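Local coordinates for protein succinate-semialdehyde dehydrogenase (Synechococcus sp., PDB 4ITA) that probably oxidises succinic semialdehyde to succinate as a member of the aldehyde dehydrogenase family, and binds NADPH as cofactor, at residues 55-58 / 59-63; 81-84 / 85-89; 90-93 / 94-98; 135-138 / 139-143; 170-174 / 175-179. All coordinates share one frame; numbering follows the deposited sequence.

Contact 1. Residues 55-58 / 59-63; sequences NAAA and ILERD
Backbone bonds from Ile59 N to Asn55 O, Leu60 N to Ala56 O, Glu61 N to Ala57 O and Arg62 N to Ala58 O belong to the C-terminal turns of an alpha helix, 46-62. The bond from Leu60 N to Ala56 O measures 3.0 Å and is nearly straight, at 170°. Asp63 is the first residue to leave the helical conformation. The side chains of Ile59, Leu60 and Glu61 lie back over the carbonyls of the preceding turn. The CG of Glu61 lies anti to the carbonyl carbon, beside the backbone N (chi1 -71°), and the chain then runs extended back along the helix. Glu61 CG comes to 3.2 Å from Ala57 O. The carboxylate of Glu61 passes alongside Ala57 and Ala58 and forms a salt bridge with Arg94 of helix 79-103. Leu60 folds back in the same sense over the carbonyl of Ala56 and faces the buried side, where it meets Ser89, Ala90 and Ile171. Asn55 ND2 is hydrogen-bonded to Ala175 O at the end of helix 162-175. On that flank the CG1 branch of Ile59 bends over the preceding turn, with Ile59 CG1 3.3 Å from Asn55 O.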
# COMPACT_ATOMS: atom_id res chain seq x y z
N ASN A 55 -12.04 25.66 -9.92
CA ASN A 55 -11.66 26.41 -11.11
C ASN A 55 -11.22 25.48 -12.24
O ASN A 55 -11.57 25.70 -13.40
CB ASN A 55 -10.53 27.40 -10.81
CG ASN A 55 -11.00 28.64 -10.10
OD1 ASN A 55 -12.19 28.88 -9.93
ND2 ASN A 55 -10.04 29.45 -9.67
N ALA A 56 -10.46 24.44 -11.89
CA ALA A 56 -10.03 23.44 -12.87
C ALA A 56 -11.23 22.74 -13.50
O ALA A 56 -11.29 22.56 -14.72
CB ALA A 56 -9.09 22.43 -12.23
N ALA A 57 -12.20 22.36 -12.66
CA ALA A 57 -13.44 21.77 -13.15
C ALA A 57 -14.15 22.69 -14.13
O ALA A 57 -14.59 22.26 -15.20
CB ALA A 57 -14.37 21.41 -12.00
N ALA A 58 -14.25 23.97 -13.79
CA ALA A 58 -14.93 24.93 -14.66
C ALA A 58 -14.22 25.11 -16.00
O ALA A 58 -14.86 25.26 -17.04
CB ALA A 58 -15.12 26.28 -13.96
N ILE A 59 -12.89 25.07 -15.99
CA ILE A 59 -12.11 25.13 -17.22
C ILE A 59 -12.40 23.91 -18.10
O ILE A 59 -12.66 24.04 -19.30
CB ILE A 59 -10.60 25.24 -16.93
CG1 ILE A 59 -10.28 26.61 -16.32
CG2 ILE A 59 -9.79 25.03 -18.20
CD1 ILE A 59 -8.92 26.70 -15.66
N LEU A 60 -12.38 22.73 -17.51
CA LEU A 60 -12.72 21.50 -18.23
C LEU A 60 -14.14 21.52 -18.79
O LEU A 60 -14.39 21.07 -19.91
CB LEU A 60 -12.54 20.29 -17.31
CG LEU A 60 -11.09 19.90 -17.02
CD1 LEU A 60 -11.00 19.13 -15.72
CD2 LEU A 60 -10.52 19.07 -18.17
N GLU A 61 -15.07 22.05 -18.00
CA GLU A 61 -16.48 22.13 -18.40
C GLU A 61 -16.72 23.12 -19.53
O GLU A 61 -17.59 22.91 -20.39
CB GLU A 61 -17.36 22.48 -17.19
CG GLU A 61 -17.48 21.33 -16.19
CD GLU A 61 -17.78 21.80 -14.76
OE1 GLU A 61 -17.91 23.02 -14.53
OE2 GLU A 61 -17.85 20.94 -13.87
N ARG A 62 -15.95 24.20 -19.56
CA ARG A 62 -16.12 25.21 -20.60
C ARG A 62 -15.52 24.77 -21.93
O ARG A 62 -16.14 24.94 -22.99
CB ARG A 62 -15.48 26.53 -20.18
CG ARG A 62 -15.62 27.60 -21.25
CD ARG A 62 -14.97 28.90 -20.85
NE ARG A 62 -15.08 29.87 -21.93
CZ ARG A 62 -14.65 31.13 -21.86
NH1 ARG A 62 -14.08 31.58 -20.75
NH2 ARG A 62 -14.78 31.93 -22.91
N ASP A 63 -14.31 24.23 -21.90
CA ASP A 63 -13.55 23.98 -23.12
C ASP A 63 -13.47 22.49 -23.45
O ASP A 63 -12.48 22.02 -24.02
CB ASP A 63 -12.16 24.62 -23.04
CG ASP A 63 -12.21 26.15 -22.96
OD1 ASP A 63 -13.08 26.74 -23.61
OD2 ASP A 63 -11.38 26.75 -22.25

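Contact 2. Residues 81-84 / 85-89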
# COMPACT_ATOMS: atom_id res chain seq x y z
N SER A 81 -16.47 10.63 -27.27
CA SER A 81 -16.06 9.97 -26.03
C SER A 81 -15.01 10.79 -25.29
O SER A 81 -14.93 10.74 -24.06
CB SER A 81 -15.58 8.53 -26.26
OG SER A 81 -14.39 8.47 -27.02
N ALA A 82 -14.20 11.56 -26.02
CA ALA A 82 -13.22 12.45 -25.40
C ALA A 82 -13.90 13.63 -24.70
O ALA A 82 -13.42 14.10 -23.66
CB ALA A 82 -12.18 12.93 -26.42
N ILE A 83 -15.02 14.10 -25.24
CA ILE A 83 -15.82 15.11 -24.57
C ILE A 83 -16.31 14.53 -23.24
O ILE A 83 -16.19 15.17 -22.20
CB ILE A 83 -17.01 15.58 -25.45
CG1 ILE A 83 -16.50 16.49 -26.57
CG2 ILE A 83 -18.05 16.31 -24.61
CD1 ILE A 83 -17.53 16.79 -27.64
N ALA A 84 -16.83 13.31 -23.27
CA ALA A 84 -17.27 12.66 -22.04
C ALA A 84 -16.11 12.51 -21.05
O ALA A 84 -16.29 12.67 -19.84
CB ALA A 84 -17.92 11.30 -22.33
N GLU A 85 -14.91 12.22 -21.56
CA GLU A 85 -13.75 12.07 -20.69
C GLU A 85 -13.39 13.39 -20.00
O GLU A 85 -13.05 13.41 -18.81
CB GLU A 85 -12.55 11.50 -21.45
CG GLU A 85 -11.36 11.34 -20.53
CD GLU A 85 -10.16 10.68 -21.16
OE1 GLU A 85 -10.26 10.06 -22.25
OE2 GLU A 85 -9.08 10.76 -20.54
N ALA A 86 -13.46 14.49 -20.74
CA ALA A 86 -13.21 15.81 -20.15
C ALA A 86 -14.27 16.12 -19.08
O ALA A 86 -13.96 16.67 -18.02
CB ALA A 86 -13.20 16.89 -21.22
N GLU A 87 -15.52 15.76 -19.35
CA GLU A 87 -16.58 15.97 -18.39
C GLU A 87 -16.37 15.15 -17.12
O GLU A 87 -16.58 15.64 -16.00
CB GLU A 87 -17.93 15.61 -19.02
CG GLU A 87 -18.39 16.59 -20.10
CD GLU A 87 -19.62 16.11 -20.85
OE1 GLU A 87 -20.22 16.94 -21.58
OE2 GLU A 87 -19.98 14.92 -20.73
N LYS A 88 -15.93 13.91 -17.27
CA LYS A 88 -15.70 13.06 -16.11
C LYS A 88 -14.50 13.56 -15.30
O LYS A 88 -14.48 13.45 -14.07
CB LYS A 88 -15.50 11.61 -16.55
CG LYS A 88 -15.67 10.59 -15.46
CD LYS A 88 -15.54 9.19 -16.03
CE LYS A 88 -15.73 8.14 -14.96
NZ LYS A 88 -15.85 6.79 -15.59
N SER A 89 -13.50 14.11 -16.00
CA SER A 89 -12.36 14.77 -15.35
C SER A 89 -12.82 15.92 -14.46
O SER A 89 -12.35 16.07 -13.32
CB SER A 89 -11.36 15.25 -16.40
OG SER A 89 -10.80 14.16 -17.12
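This is a local, turn-to-turn contact within helix 79-103, where the helix runs past helix 64-75 and the start of helix 137-149 in the aldehyde dehydrogenase fold. Four successive i to i+4 backbone bonds hold it, from Glu85 N to Ser81 O through to Lys88 N to Ala84 O. Across the turn, Ile83 and Glu87 meet by their side chains. Glu87 CG sits beside its own backbone N (chi1 -70°), which sends the extended chain back toward Ile83. Glu87 OE1 then lies 3.8 Å from the methyl Ile83 CG2, and Glu87 CG is 3.4 Å from Ile83 O. The extended chain of Glu85 carries its carboxylate away from the helix, to a salt bridge with Lys77 and to hydrogen bonds with the backbone N atoms of Phe136 and Trp137. Glu85 O is gripped twice by one residue: Ser89 N and Ser89 OG each lie 2.9 Å from Glu85 O, on opposite faces of its carbonyl plane. The Ser89 hydroxyl thus donates within its own helix. Lys88 reaches out to Ser421 O and makes a cation-pi contact with Trp137. The lysine partner and the two N-H donors would be expected to favour a charged carboxylate on buried Glu85.

Contact 3. Residues 90-93 / 94-98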
# COMPACT_ATOMS: atom_id res chain seq x y z
N ALA A 90 -13.73 16.75 -14.97
CA ALA A 90 -14.31 17.81 -14.15
C ALA A 90 -15.02 17.23 -12.94
O ALA A 90 -14.93 17.77 -11.84
CB ALA A 90 -15.26 18.65 -14.98
N LEU A 91 -15.73 16.13 -13.15
CA LEU A 91 -16.52 15.53 -12.09
C LEU A 91 -15.66 15.08 -10.92
O LEU A 91 -16.03 15.27 -9.77
CB LEU A 91 -17.32 14.35 -12.64
CG LEU A 91 -18.43 13.76 -11.79
CD1 LEU A 91 -19.58 14.76 -11.67
CD2 LEU A 91 -18.90 12.44 -12.41
N VAL A 92 -14.50 14.47 -11.19
CA VAL A 92 -13.67 14.00 -10.07
C VAL A 92 -13.01 15.19 -9.35
O VAL A 92 -12.79 15.13 -8.14
CB VAL A 92 -12.65 12.90 -10.50
CG1 VAL A 92 -11.59 13.46 -11.45
CG2 VAL A 92 -12.02 12.25 -9.27
N CYS A 93 -12.73 16.27 -10.08
CA CYS A 93 -12.26 17.50 -9.44
C CYS A 93 -13.31 18.00 -8.45
O CYS A 93 -13.00 18.32 -7.30
CB CYS A 93 -11.97 18.58 -10.48
SG CYS A 93 -10.48 18.27 -11.45
N ARG A 94 -14.56 18.04 -8.89
CA ARG A 94 -15.64 18.51 -8.03
C ARG A 94 -15.88 17.56 -6.85
O ARG A 94 -16.15 18.01 -5.74
CB ARG A 94 -16.92 18.73 -8.82
CG ARG A 94 -16.81 19.88 -9.79
CD ARG A 94 -18.15 20.43 -10.25
NE ARG A 94 -17.97 21.53 -11.19
CZ ARG A 94 -17.68 22.77 -10.82
NH1 ARG A 94 -17.54 23.06 -9.53
NH2 ARG A 94 -17.51 23.72 -11.74
N TYR A 95 -15.77 16.26 -7.09
CA TYR A 95 -15.94 15.27 -6.03
C TYR A 95 -14.99 15.53 -4.86
O TYR A 95 -15.41 15.59 -3.70
CB TYR A 95 -15.75 13.86 -6.57
CG TYR A 95 -15.93 12.80 -5.51
CD1 TYR A 95 -17.20 12.39 -5.12
CD2 TYR A 95 -14.83 12.21 -4.89
CE1 TYR A 95 -17.37 11.42 -4.15
CE2 TYR A 95 -14.99 11.24 -3.92
CZ TYR A 95 -16.26 10.85 -3.55
OH TYR A 95 -16.41 9.89 -2.58
N TYR A 96 -13.70 15.70 -5.15
CA TYR A 96 -12.75 15.95 -4.07
C TYR A 96 -12.82 17.37 -3.51
O TYR A 96 -12.57 17.58 -2.33
CB TYR A 96 -11.33 15.51 -4.44
CG TYR A 96 -11.25 14.00 -4.44
CD1 TYR A 96 -11.38 13.29 -3.25
CD2 TYR A 96 -11.11 13.28 -5.62
CE1 TYR A 96 -11.33 11.90 -3.23
CE2 TYR A 96 -11.06 11.89 -5.61
CZ TYR A 96 -11.18 11.21 -4.42
OH TYR A 96 -11.13 9.84 -4.40
N ALA A 97 -13.20 18.34 -4.34
CA ALA A 97 -13.52 19.67 -3.81
C ALA A 97 -14.64 19.58 -2.78
O ALA A 97 -14.58 20.22 -1.72
CB ALA A 97 -13.92 20.59 -4.94
N GLU A 98 -15.65 18.76 -3.07
CA GLU A 98 -16.85 18.69 -2.26
C GLU A 98 -16.72 17.82 -1.01
O GLU A 98 -17.42 18.05 -0.02
CB GLU A 98 -18.05 18.27 -3.13
CG GLU A 98 -18.50 19.38 -4.09
CD GLU A 98 -19.36 18.90 -5.24
OE1 GLU A 98 -19.86 17.76 -5.22
OE2 GLU A 98 -19.55 19.70 -6.19
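The middle of helix 79-103 carries this contact, two successive turns whose side chains serve two neighbouring helices. Val92 and Tyr96 meet through Val92 CG2, which lies 3.8 Å from Tyr96 CE2 and 3.9 Å from Tyr96 CD2. The CG of Tyr96 stands beside its backbone N (chi1 -73°), which swings the ring back toward the methyl Val92 CG2. One face of the Tyr96 ring is covered by the ring of the preceding residue: Tyr95 CD2 sits 3.7 Å above the plane of the Tyr96 ring, over its centre. The hydroxyl of Tyr96 is hydrogen-bonded to Gly440 O. In the backbone, Tyr96 N bonds to Val92 O at 3.2 Å. This N-H points almost straight at the oxygen (169°), although the donor is tilted from the carbonyl plane. A leucine in place of Tyr96 would probably leave Gly440 O without this hydroxyl partner and take away the flat face that Tyr95 rests on. Arg94 lies on another side of the helix. Arg94 CG lies 3.5 Å from Ala90 O, and the chain runs extended toward Glu61 of helix 46-62. Helix 46-62 thus packs on Ala90, Cys93, Arg94 and Ala97, while helix 137-149 meets Val92, Cys93 and Tyr96.

Contact 4. Residues 135-138 / 139-143. With NDP (NADPH dihydro-nicotinamide-adenine-dinucleotide phosphate), chain C; EDO (1,2-ethanediol), chain R.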
# COMPACT_ATOMS: atom_id res chain seq x y z
N PRO A 135 -6.24 9.86 -21.40
CA PRO A 135 -5.11 10.75 -21.12
C PRO A 135 -5.45 11.95 -20.23
O PRO A 135 -4.53 12.56 -19.68
CB PRO A 135 -4.66 11.20 -22.51
CG PRO A 135 -5.91 11.13 -23.34
CD PRO A 135 -6.68 9.95 -22.80
N PHE A 136 -6.73 12.29 -20.10
CA PHE A 136 -7.16 13.31 -19.14
C PHE A 136 -7.70 12.67 -17.86
O PHE A 136 -7.25 12.99 -16.76
CB PHE A 136 -8.25 14.22 -19.75
CG PHE A 136 -7.70 15.42 -20.48
CD1 PHE A 136 -6.83 15.27 -21.56
CD2 PHE A 136 -8.09 16.70 -20.13
CE1 PHE A 136 -6.35 16.37 -22.24
CE2 PHE A 136 -7.62 17.81 -20.81
CZ PHE A 136 -6.74 17.65 -21.86
N TRP A 137 -8.67 11.77 -18.01
CA TRP A 137 -9.35 11.19 -16.86
C TRP A 137 -8.42 10.51 -15.87
O TRP A 137 -8.54 10.73 -14.68
CB TRP A 137 -10.46 10.22 -17.33
CG TRP A 137 -10.89 9.22 -16.30
CD1 TRP A 137 -10.68 7.87 -16.34
CD2 TRP A 137 -11.61 9.48 -15.09
NE1 TRP A 137 -11.22 7.28 -15.22
CE2 TRP A 137 -11.79 8.25 -14.44
CE3 TRP A 137 -12.11 10.64 -14.49
CZ2 TRP A 137 -12.46 8.14 -13.21
CZ3 TRP A 137 -12.77 10.53 -13.28
CH2 TRP A 137 -12.94 9.29 -12.65
N GLN A 138 -7.48 9.70 -16.34
CA GLN A 138 -6.62 9.01 -15.38
C GLN A 138 -5.73 9.99 -14.62
O GLN A 138 -5.40 9.76 -13.45
CB GLN A 138 -5.75 7.96 -16.05
CG GLN A 138 -6.49 7.02 -16.99
CD GLN A 138 -7.14 5.88 -16.25
OE1 GLN A 138 -7.04 5.79 -15.04
NE2 GLN A 138 -7.80 4.99 -16.98
N VAL A 139 -5.34 11.07 -15.28
CA VAL A 139 -4.55 12.10 -14.61
C VAL A 139 -5.38 12.79 -13.53
O VAL A 139 -4.93 12.90 -12.38
CB VAL A 139 -3.98 13.13 -15.61
CG1 VAL A 139 -3.26 14.24 -14.86
CG2 VAL A 139 -3.04 12.45 -16.61
N PHE A 140 -6.58 13.24 -13.86
CA PHE A 140 -7.41 13.91 -12.86
C PHE A 140 -7.86 12.97 -11.75
O PHE A 140 -8.02 13.40 -10.61
CB PHE A 140 -8.56 14.67 -13.52
CG PHE A 140 -8.11 15.94 -14.19
CD1 PHE A 140 -7.84 17.07 -13.44
CD2 PHE A 140 -7.91 15.98 -15.56
CE1 PHE A 140 -7.40 18.24 -14.04
CE2 PHE A 140 -7.47 17.15 -16.17
CZ PHE A 140 -7.22 18.28 -15.41
N ARG A 141 -8.02 11.69 -12.07
CA ARG A 141 -8.34 10.68 -11.07
C ARG A 141 -7.33 10.68 -9.91
O ARG A 141 -7.73 10.58 -8.74
CB ARG A 141 -8.42 9.29 -11.71
CG ARG A 141 -8.76 8.17 -10.74
CD ARG A 141 -8.95 6.84 -11.46
NE ARG A 141 -7.69 6.27 -11.93
CZ ARG A 141 -7.57 5.03 -12.41
NH1 ARG A 141 -8.64 4.25 -12.51
NH2 ARG A 141 -6.39 4.59 -12.81
N PHE A 142 -6.04 10.77 -10.22
CA PHE A 142 -5.06 10.83 -9.13
C PHE A 142 -4.81 12.27 -8.68
O PHE A 142 -4.56 12.52 -7.50
CB PHE A 142 -3.73 10.13 -9.50
CG PHE A 142 -2.73 11.04 -10.14
CD1 PHE A 142 -1.90 11.84 -9.37
CD2 PHE A 142 -2.65 11.13 -11.52
CE1 PHE A 142 -1.00 12.71 -9.96
CE2 PHE A 142 -1.75 11.99 -12.12
CZ PHE A 142 -0.94 12.79 -11.35
N ALA A 143 -4.86 13.22 -9.61
CA ALA A 143 -4.44 14.59 -9.29
C ALA A 143 -5.40 15.33 -8.38
O ALA A 143 -4.98 16.04 -7.47
CB ALA A 143 -4.16 15.40 -10.55
PA NDP C . 2.46 0.91 -20.79
O1A NDP C . 2.65 0.21 -19.48
O2A NDP C . 3.32 0.54 -21.97
O5B NDP C . 2.64 2.48 -20.55
C5B NDP C . 1.98 3.17 -19.49
C4B NDP C . 2.89 4.25 -18.90
O4B NDP C . 4.02 3.62 -18.29
C3B NDP C . 3.47 5.19 -19.94
O3B NDP C . 3.67 6.48 -19.34
C2B NDP C . 4.82 4.56 -20.24
O2B NDP C . 5.78 5.49 -20.75
C1B NDP C . 5.22 4.14 -18.86
N9A NDP C . 6.20 3.05 -18.79
C8A NDP C . 6.31 1.97 -19.58
N7A NDP C . 7.33 1.19 -19.17
C5A NDP C . 7.87 1.77 -18.08
C6A NDP C . 8.97 1.49 -17.14
N6A NDP C . 9.71 0.37 -17.29
N1A NDP C . 9.18 2.37 -16.15
C2A NDP C . 8.44 3.48 -15.99
N3A NDP C . 7.43 3.80 -16.81
C4A NDP C . 7.12 2.99 -17.84
O3 NDP C . 0.87 0.73 -21.10
PN NDP C . 0.01 0.57 -22.46
O1N NDP C . 0.69 -0.35 -23.45
O2N NDP C . -0.44 1.94 -22.87
O5D NDP C . -1.28 -0.23 -21.90
C5D NDP C . -2.16 0.40 -20.98
C4D NDP C . -2.42 -0.53 -19.81
O4D NDP C . -2.96 0.21 -18.71
C3D NDP C . -3.43 -1.62 -20.12
O3D NDP C . -2.99 -2.87 -19.57
C2D NDP C . -4.67 -1.08 -19.43
O2D NDP C . -5.59 -2.14 -19.16
C1D NDP C . -4.09 -0.48 -18.17
N1N NDP C . -5.06 0.45 -17.56
C2N NDP C . -5.32 0.39 -16.24
C3N NDP C . -6.51 0.90 -15.75
C7N NDP C . -6.83 0.88 -14.28
O7N NDP C . -7.28 1.90 -13.77
N7N NDP C . -6.62 -0.23 -13.57
C4N NDP C . -7.55 1.48 -16.68
C5N NDP C . -6.92 1.90 -17.92
C6N NDP C . -5.70 1.37 -18.31
P2B NDP C . 6.13 5.56 -22.31
O1X NDP C . 7.18 6.64 -22.34
O2X NDP C . 6.67 4.21 -22.70
O3X NDP C . 4.89 5.95 -23.06
C1 EDO R . -12.03 3.93 -17.41
O1 EDO R . -13.09 4.34 -16.54
C2 EDO R . -10.94 3.25 -16.58
O2 EDO R . -10.37 4.19 -15.66
O HOH W 1 -11.08 4.81 -12.97
O HOH W 2 -5.11 7.34 -12.10
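Hydrogen bonds to the cofactor come from Arg141, which lies beside Gln138 in the NADPH pocket. Arg141 NH1 and Arg141 NH2 each bond to the carboxamide oxygen O7N of NADPH at 3.0 Å. O7N lies in the guanidinium plane, at its edge, so one oxygen is held by two N-H groups. A bend at chi3 (73°) turns the guanidinium to this position. The amide of Gln138 stands over one guanidinium face, with the two planes 76° apart. Gln138 NE2 is 3.3 Å from C5N of the nicotinamide ring. A water links the two residues: it donates to Gln138 O and accepts from Arg141 NE, 2.8 Å from each.

A 1,2-ethanediol, probably from the crystallisation liquor, binds beside them. Its O2 accepts from Trp137 NE1 at 3.2 Å, in the plane of the indole, and more weakly from Gln138 NE2.

Apolar contacts lie on the other side. Phe136 and Phe140 run side by side, with Phe136 CD2 4.0 Å from Phe140 CE2.

Backbone bonds from Phe140 N to Phe136 O and from Arg141 N to Trp137 O hold the early part of helix 137-149. This helix connects strands 115-129 and 152-156 in a beta-alpha-beta unit of the Rossmann-like cofactor domain. Helix 79-103 meets Phe140 through Ser89 and Cys93, and helix 162-175 meets Phe136 and Val139.

Contact 5. Residues 170-174 / 175-179. With EDO (1,2-ethanediol), chain E.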
# COMPACT_ATOMS: atom_id res chain seq x y z
N ALA A 170 -1.39 23.05 -17.90
CA ALA A 170 -1.89 24.39 -18.22
C ALA A 170 -3.25 24.67 -17.57
O ALA A 170 -3.51 25.78 -17.13
CB ALA A 170 -1.96 24.59 -19.72
N ILE A 171 -4.11 23.66 -17.52
CA ILE A 171 -5.41 23.81 -16.85
C ILE A 171 -5.19 24.12 -15.38
O ILE A 171 -5.82 25.02 -14.83
CB ILE A 171 -6.25 22.52 -16.98
CG1 ILE A 171 -6.75 22.37 -18.42
CG2 ILE A 171 -7.44 22.55 -16.02
CD1 ILE A 171 -7.25 20.97 -18.76
N LEU A 172 -4.28 23.40 -14.74
CA LEU A 172 -4.05 23.57 -13.32
C LEU A 172 -3.38 24.92 -13.00
O LEU A 172 -3.67 25.53 -11.97
CB LEU A 172 -3.28 22.38 -12.74
CG LEU A 172 -4.07 21.06 -12.83
CD1 LEU A 172 -3.18 19.89 -12.46
CD2 LEU A 172 -5.29 21.08 -11.94
N GLU A 173 -2.51 25.39 -13.90
CA GLU A 173 -1.94 26.73 -13.77
C GLU A 173 -3.03 27.79 -13.88
O GLU A 173 -3.08 28.73 -13.07
CB GLU A 173 -0.86 26.96 -14.83
CG GLU A 173 -0.11 28.29 -14.70
CD GLU A 173 -0.93 29.51 -15.08
OE1 GLU A 173 -1.65 29.48 -16.11
OE2 GLU A 173 -0.89 30.50 -14.32
N ALA A 174 -3.87 27.68 -14.91
CA ALA A 174 -4.93 28.65 -15.13
C ALA A 174 -5.92 28.65 -13.98
O ALA A 174 -6.51 29.68 -13.67
CB ALA A 174 -5.64 28.38 -16.45
N ALA A 175 -6.10 27.49 -13.34
CA ALA A 175 -7.02 27.37 -12.22
C ALA A 175 -6.53 28.10 -10.98
O ALA A 175 -7.33 28.46 -10.11
CB ALA A 175 -7.25 25.91 -11.90
N GLY A 176 -5.22 28.31 -10.88
CA GLY A 176 -4.64 29.02 -9.77
C GLY A 176 -3.70 28.23 -8.89
O GLY A 176 -3.16 28.77 -7.93
N PHE A 177 -3.49 26.95 -9.18
CA PHE A 177 -2.57 26.15 -8.36
C PHE A 177 -1.16 26.72 -8.47
O PHE A 177 -0.68 26.93 -9.58
CB PHE A 177 -2.58 24.68 -8.76
CG PHE A 177 -3.80 23.93 -8.32
CD1 PHE A 177 -3.92 23.50 -7.00
CD2 PHE A 177 -4.83 23.64 -9.21
CE1 PHE A 177 -5.05 22.81 -6.58
CE2 PHE A 177 -5.96 22.94 -8.80
CZ PHE A 177 -6.06 22.53 -7.49
N PRO A 178 -0.51 26.99 -7.33
CA PRO A 178 0.83 27.60 -7.37
C PRO A 178 1.86 26.79 -8.18
O PRO A 178 1.77 25.55 -8.28
CB PRO A 178 1.23 27.66 -5.90
CG PRO A 178 -0.07 27.77 -5.16
CD PRO A 178 -1.03 26.90 -5.94
N GLU A 179 2.83 27.50 -8.73
CA GLU A 179 3.90 26.89 -9.51
C GLU A 179 4.60 25.82 -8.69
O GLU A 179 4.96 26.03 -7.53
CB GLU A 179 4.89 27.97 -9.91
CG GLU A 179 6.04 27.47 -10.77
CD GLU A 179 6.99 28.56 -11.20
OE1 GLU A 179 6.80 29.73 -10.80
OE2 GLU A 179 7.94 28.25 -11.94
C1 EDO E . 0.70 24.08 -12.72
O1 EDO E . 1.64 25.15 -12.88
C2 EDO E . 0.15 24.07 -11.30
O2 EDO E . 1.19 23.88 -10.34
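Leu172 O is gripped by two backbone N-H groups from beyond the helix end. Phe177 N lies 3.1 Å from Leu172 O, nearly in line with the carbonyl, and Gly176 N makes a weak bond to the same oxygen at 3.4 Å. Gly176 N also bonds to Glu173 O at 3.1 Å, from well above the carbonyl plane. Gly176 has a phi of 116°, and a side chain there would collide with Ala175 O, which calls for glycine. The reversal at Gly176 brings Phe177 back onto the helix. Its ring crosses Leu172, with Phe177 CE2 3.7 Å from Leu172 CD2. Leu172 O lies at the ring edge, in its plane, 3.5 Å from Phe177 CD2. The ring also meets Trp52 of helix 46-62 edge-to-face. A serine in place of Phe177 would probably open a gap beside Leu172 and take the edge-to-face ring partner from Trp52. Beside the chain at Phe177 and Pro178, a 1,2-ethanediol, probably from the crystallisation liquor, donates from O2 to Pro178 O at 2.7 Å. The glycine with positive phi, its bonds back into the last turn and the apolar contact between Leu172 and Phe177 make a Schellman motif, which here ends helix 162-175 before strand 182-185.

Overall arrangement
The contacts follow one another along the chain in the order 1 to 5, each within one continuous stretch. Contact 1 ends helix 46-62, contacts 2 and 3 adjoin on helix 79-103, contact 4 opens helix 137-149, and contact 5 closes helix 162-175. Their centres lie 11 to 20 Å apart. Contact 1 touches all four others, and contact 4 does too. Contacts 2 and 5 do not meet, and neither do 3 and 5. Leu60, Phe136, Phe140 and Ile171 join helices 46-62 and 162-175 to the start of 137-149, while Val92 and Cys93 of helix 79-103 pack on Trp137 and Phe140. Among the five, contact 4 alone bonds the NADPH; the other three helices pack around it.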